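Local coordinates for protein polysaccharide Lyase Family 6 (Bacteroides cellulosilyticus, PDB 6QPS) that probably cleaves mannuronic acid-rich alginate by beta-elimination, as a calcium-binding polysaccharide lyase of family 6, at residues A[82-94]-A[104-118]. Sequence-based numbering, arbitrary orientation.
Sequences GKAVISGKLRLKI and LLFYKAWAIGHDMID
Trp110 lays one face of its indole over the backbone of Gly88 and Lys89: Gly88 CA stands 4.0 Å from the centroid of the six-membered ring, 21° off its normal, a CH-pi contact. Lys89 CG reaches the pyrrole part, 3.6 Å from Trp110 NE1. With chi1 at 60°, Trp110 CG sits over its own backbone, flanked by N and C, which turns the indole back across Gly88. With an alanine here, the Gly88 backbone would probably lose its aromatic cover and Lys89 CG its indole partner. Phe106 takes Ile117 CD1 over one face, while Ile86 CD1, 3.7 Å from Phe106 CE2, and Leu90 CD2 approach its ring obliquely. Leu90 CD2 also touches Met116 CG at 3.8 Å, and Leu92 lies alongside Ile117, so these residues form a continuous apolar layer. The backbones pair in parallel, in register from Val85 with Leu105 to Ile86 with Phe106; a beta bulge then shifts the register by one. At this corner Ser87 OG donates to Tyr107 O over 2.7 Å, and Gly88 N meets Lys108 O almost straight (178°). A water bridges Lys93 NZ and Asp118 OD2, which are 4.0 Å apart, a long salt bridge; Lys93 NZ also hydrogen-bonds to the carbonyl oxygens of Gln120 and Gly121, and Asp118 OD1 forms a salt bridge with Arg160 NE. Successive coils of a right-handed parallel beta-helix, the fold of this lyase family, stack here. Strand 54-67 pairs with 84-87 and 90-95 on the preceding side, strands 131-138 and 155-159 continue the stack beyond 104-118, and Trp76 of strand 74-78 packs against Ile86, Leu92 and Leu104.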
# COMPACT_ATOMS: atom_id res chain seq x y z
N GLY A 82 20.96 10.39 8.54
CA GLY A 82 19.98 11.39 8.89
C GLY A 82 20.46 12.82 8.90
O GLY A 82 19.64 13.73 9.05
N LYS A 83 21.76 13.08 8.78
CA LYS A 83 22.28 14.44 8.90
C LYS A 83 22.52 15.11 7.55
O LYS A 83 22.94 16.27 7.53
CB LYS A 83 23.54 14.48 9.77
CG LYS A 83 23.43 13.70 11.08
CD LYS A 83 22.39 14.33 12.02
CE LYS A 83 22.61 13.88 13.47
NZ LYS A 83 21.58 14.42 14.40
N ALA A 84 22.30 14.41 6.45
CA ALA A 84 22.25 15.02 5.12
C ALA A 84 20.79 15.21 4.72
O ALA A 84 20.08 14.23 4.46
CB ALA A 84 22.98 14.17 4.08
N VAL A 85 20.36 16.47 4.64
CA VAL A 85 18.96 16.85 4.44
C VAL A 85 18.84 17.43 3.04
O VAL A 85 19.64 18.29 2.66
CB VAL A 85 18.53 17.90 5.48
CG1 VAL A 85 17.05 18.22 5.36
CG2 VAL A 85 18.88 17.44 6.90
N ILE A 86 17.84 16.97 2.29
CA ILE A 86 17.58 17.45 0.93
C ILE A 86 16.25 18.19 0.94
O ILE A 86 15.22 17.64 1.36
CB ILE A 86 17.57 16.28 -0.06
CG1 ILE A 86 18.96 15.64 -0.12
CG2 ILE A 86 17.12 16.74 -1.42
CD1 ILE A 86 19.02 14.36 -0.94
N SER A 87 16.26 19.44 0.46
CA SER A 87 15.12 20.34 0.56
C SER A 87 14.98 21.15 -0.72
O SER A 87 15.92 21.28 -1.51
CB SER A 87 15.28 21.27 1.78
OG SER A 87 15.48 20.52 2.96
N GLY A 88 13.79 21.73 -0.92
CA GLY A 88 13.57 22.57 -2.08
C GLY A 88 13.17 21.78 -3.32
O GLY A 88 12.83 20.60 -3.26
N LYS A 89 13.26 22.46 -4.47
CA LYS A 89 12.81 21.88 -5.73
C LYS A 89 13.65 20.66 -6.08
O LYS A 89 14.87 20.67 -5.95
CB LYS A 89 12.96 22.91 -6.86
CG LYS A 89 11.93 24.02 -6.85
CD LYS A 89 12.26 25.10 -7.87
CE LYS A 89 11.02 25.92 -8.20
NZ LYS A 89 11.32 27.36 -8.39
N LEU A 90 12.97 19.61 -6.56
CA LEU A 90 13.64 18.34 -6.82
C LEU A 90 12.95 17.55 -7.93
O LEU A 90 11.72 17.40 -7.93
CB LEU A 90 13.63 17.50 -5.53
CG LEU A 90 14.25 16.11 -5.57
CD1 LEU A 90 15.73 16.18 -5.98
CD2 LEU A 90 14.10 15.37 -4.24
N ARG A 91 13.75 17.02 -8.87
CA ARG A 91 13.25 16.09 -9.90
C ARG A 91 14.36 15.05 -10.07
O ARG A 91 15.26 15.20 -10.91
CB ARG A 91 12.86 16.77 -11.22
CG ARG A 91 12.21 15.75 -12.21
CD ARG A 91 11.58 16.44 -13.43
NE ARG A 91 11.14 15.49 -14.46
CZ ARG A 91 11.29 15.69 -15.76
NH1 ARG A 91 11.86 16.80 -16.20
NH2 ARG A 91 10.86 14.77 -16.64
N LEU A 92 14.30 14.00 -9.26
CA LEU A 92 15.33 12.97 -9.21
C LEU A 92 14.88 11.78 -10.05
O LEU A 92 13.77 11.26 -9.86
CB LEU A 92 15.57 12.54 -7.77
CG LEU A 92 16.36 11.26 -7.51
CD1 LEU A 92 17.76 11.38 -8.12
CD2 LEU A 92 16.42 10.95 -6.02
N LYS A 93 15.73 11.36 -10.99
CA LYS A 93 15.49 10.19 -11.83
C LYS A 93 16.62 9.21 -11.58
O LYS A 93 17.79 9.60 -11.60
CB LYS A 93 15.44 10.59 -13.30
CG LYS A 93 14.23 11.46 -13.65
CD LYS A 93 14.23 11.82 -15.13
CE LYS A 93 12.81 11.97 -15.67
NZ LYS A 93 12.10 10.65 -15.73
N ILE A 94 16.26 7.94 -11.38
CA ILE A 94 17.18 6.85 -11.06
C ILE A 94 17.03 5.80 -12.15
O ILE A 94 15.92 5.31 -12.39
CB ILE A 94 16.84 6.24 -9.68
CG1 ILE A 94 16.89 7.28 -8.56
CG2 ILE A 94 17.76 5.06 -9.36
CD1 ILE A 94 16.07 6.88 -7.32
N LEU A 104 19.21 8.97 3.67
CA LEU A 104 18.96 10.35 3.26
C LEU A 104 17.65 10.85 3.87
O LEU A 104 16.68 10.09 3.98
CB LEU A 104 18.87 10.45 1.74
CG LEU A 104 20.16 10.10 0.98
CD1 LEU A 104 19.90 10.10 -0.52
CD2 LEU A 104 21.32 11.04 1.31
N LEU A 105 17.61 12.14 4.20
CA LEU A 105 16.42 12.77 4.74
C LEU A 105 15.90 13.80 3.74
O LEU A 105 16.49 14.88 3.61
CB LEU A 105 16.74 13.44 6.07
CG LEU A 105 15.68 14.36 6.69
CD1 LEU A 105 14.34 13.73 6.86
CD2 LEU A 105 16.16 14.84 8.07
N PHE A 106 14.79 13.48 3.08
CA PHE A 106 14.09 14.41 2.21
C PHE A 106 13.07 15.14 3.08
O PHE A 106 12.11 14.53 3.57
CB PHE A 106 13.42 13.69 1.03
CG PHE A 106 14.38 12.94 0.12
CD1 PHE A 106 14.73 11.64 0.38
CD2 PHE A 106 14.91 13.55 -0.99
CE1 PHE A 106 15.61 10.96 -0.46
CE2 PHE A 106 15.80 12.87 -1.83
CZ PHE A 106 16.15 11.58 -1.55
N TYR A 107 13.29 16.43 3.30
CA TYR A 107 12.48 17.23 4.22
C TYR A 107 12.17 18.55 3.53
O TYR A 107 13.09 19.31 3.19
CB TYR A 107 13.18 17.47 5.55
CG TYR A 107 12.31 18.29 6.50
CD1 TYR A 107 11.15 17.75 7.06
CD2 TYR A 107 12.62 19.61 6.80
CE1 TYR A 107 10.35 18.49 7.89
CE2 TYR A 107 11.81 20.35 7.62
CZ TYR A 107 10.68 19.79 8.17
OH TYR A 107 9.87 20.54 8.98
N LYS A 108 10.89 18.84 3.33
CA LYS A 108 10.47 20.07 2.65
C LYS A 108 11.19 20.22 1.31
O LYS A 108 11.64 21.30 0.93
CB LYS A 108 10.61 21.30 3.56
CG LYS A 108 9.58 21.25 4.69
CD LYS A 108 9.58 22.48 5.61
CE LYS A 108 8.38 22.37 6.58
NZ LYS A 108 8.23 23.49 7.57
N ALA A 109 11.31 19.11 0.59
CA ALA A 109 11.58 19.10 -0.84
C ALA A 109 10.26 18.86 -1.56
O ALA A 109 9.26 18.50 -0.94
CB ALA A 109 12.53 17.95 -1.17
N TRP A 110 10.23 19.11 -2.87
CA TRP A 110 9.00 18.87 -3.62
C TRP A 110 9.31 18.75 -5.10
O TRP A 110 10.37 19.17 -5.58
CB TRP A 110 7.97 19.99 -3.39
CG TRP A 110 8.44 21.35 -3.82
CD1 TRP A 110 8.34 21.90 -5.06
CD2 TRP A 110 9.08 22.34 -3.00
NE1 TRP A 110 8.89 23.15 -5.07
CE2 TRP A 110 9.34 23.46 -3.82
CE3 TRP A 110 9.44 22.39 -1.65
CZ2 TRP A 110 9.95 24.61 -3.33
CZ3 TRP A 110 10.05 23.54 -1.17
CH2 TRP A 110 10.30 24.63 -2.01
N ALA A 111 8.35 18.18 -5.83
CA ALA A 111 8.52 17.92 -7.25
C ALA A 111 8.45 19.20 -8.07
O ALA A 111 7.57 20.04 -7.89
CB ALA A 111 7.43 16.98 -7.74
N ILE A 112 9.38 19.32 -9.02
CA ILE A 112 9.31 20.39 -10.01
C ILE A 112 8.03 20.26 -10.82
O ILE A 112 7.28 21.23 -11.00
CB ILE A 112 10.57 20.41 -10.89
CG1 ILE A 112 11.73 21.00 -10.07
CG2 ILE A 112 10.32 21.27 -12.15
CD1 ILE A 112 13.08 20.93 -10.77
N GLY A 113 7.75 19.06 -11.32
CA GLY A 113 6.48 18.80 -11.98
C GLY A 113 5.64 17.79 -11.21
O GLY A 113 5.21 18.06 -10.09
N HIS A 114 5.37 16.64 -11.82
CA HIS A 114 4.45 15.65 -11.27
C HIS A 114 5.12 14.66 -10.34
O HIS A 114 4.46 14.14 -9.45
CB HIS A 114 3.78 14.87 -12.42
CG HIS A 114 2.65 13.98 -11.99
ND1 HIS A 114 2.83 12.67 -11.61
CD2 HIS A 114 1.32 14.22 -11.91
CE1 HIS A 114 1.66 12.15 -11.28
NE2 HIS A 114 0.72 13.06 -11.46
N ASP A 115 6.41 14.36 -10.54
CA ASP A 115 7.06 13.21 -9.91
C ASP A 115 8.35 13.65 -9.22
O ASP A 115 9.30 14.08 -9.89
CB ASP A 115 7.34 12.13 -10.97
CG ASP A 115 6.11 11.78 -11.77
OD1 ASP A 115 5.12 11.35 -11.15
OD2 ASP A 115 6.12 11.99 -13.01
N MET A 116 8.40 13.50 -7.90
CA MET A 116 9.58 13.96 -7.17
C MET A 116 10.77 13.02 -7.37
O MET A 116 11.86 13.47 -7.73
CB MET A 116 9.26 14.13 -5.69
CG MET A 116 10.36 14.88 -4.94
SD MET A 116 9.97 15.24 -3.20
CE MET A 116 10.18 13.62 -2.47
N ILE A 117 10.57 11.72 -7.13
CA ILE A 117 11.59 10.68 -7.28
C ILE A 117 10.99 9.60 -8.19
O ILE A 117 9.92 9.05 -7.89
CB ILE A 117 11.99 10.06 -5.92
CG1 ILE A 117 12.51 11.14 -4.96
CG2 ILE A 117 13.01 8.93 -6.12
CD1 ILE A 117 12.78 10.60 -3.54
N ASP A 118 11.69 9.27 -9.28
CA ASP A 118 11.18 8.37 -10.32
C ASP A 118 12.29 7.41 -10.72
O ASP A 118 13.45 7.82 -10.88
CB ASP A 118 10.68 9.19 -11.52
CG ASP A 118 9.70 8.45 -12.41
OD1 ASP A 118 9.33 7.29 -12.13
OD2 ASP A 118 9.31 9.07 -13.42
O HOH W 1 11.42 12.56 -10.94
O HOH W 2 10.40 11.73 -13.53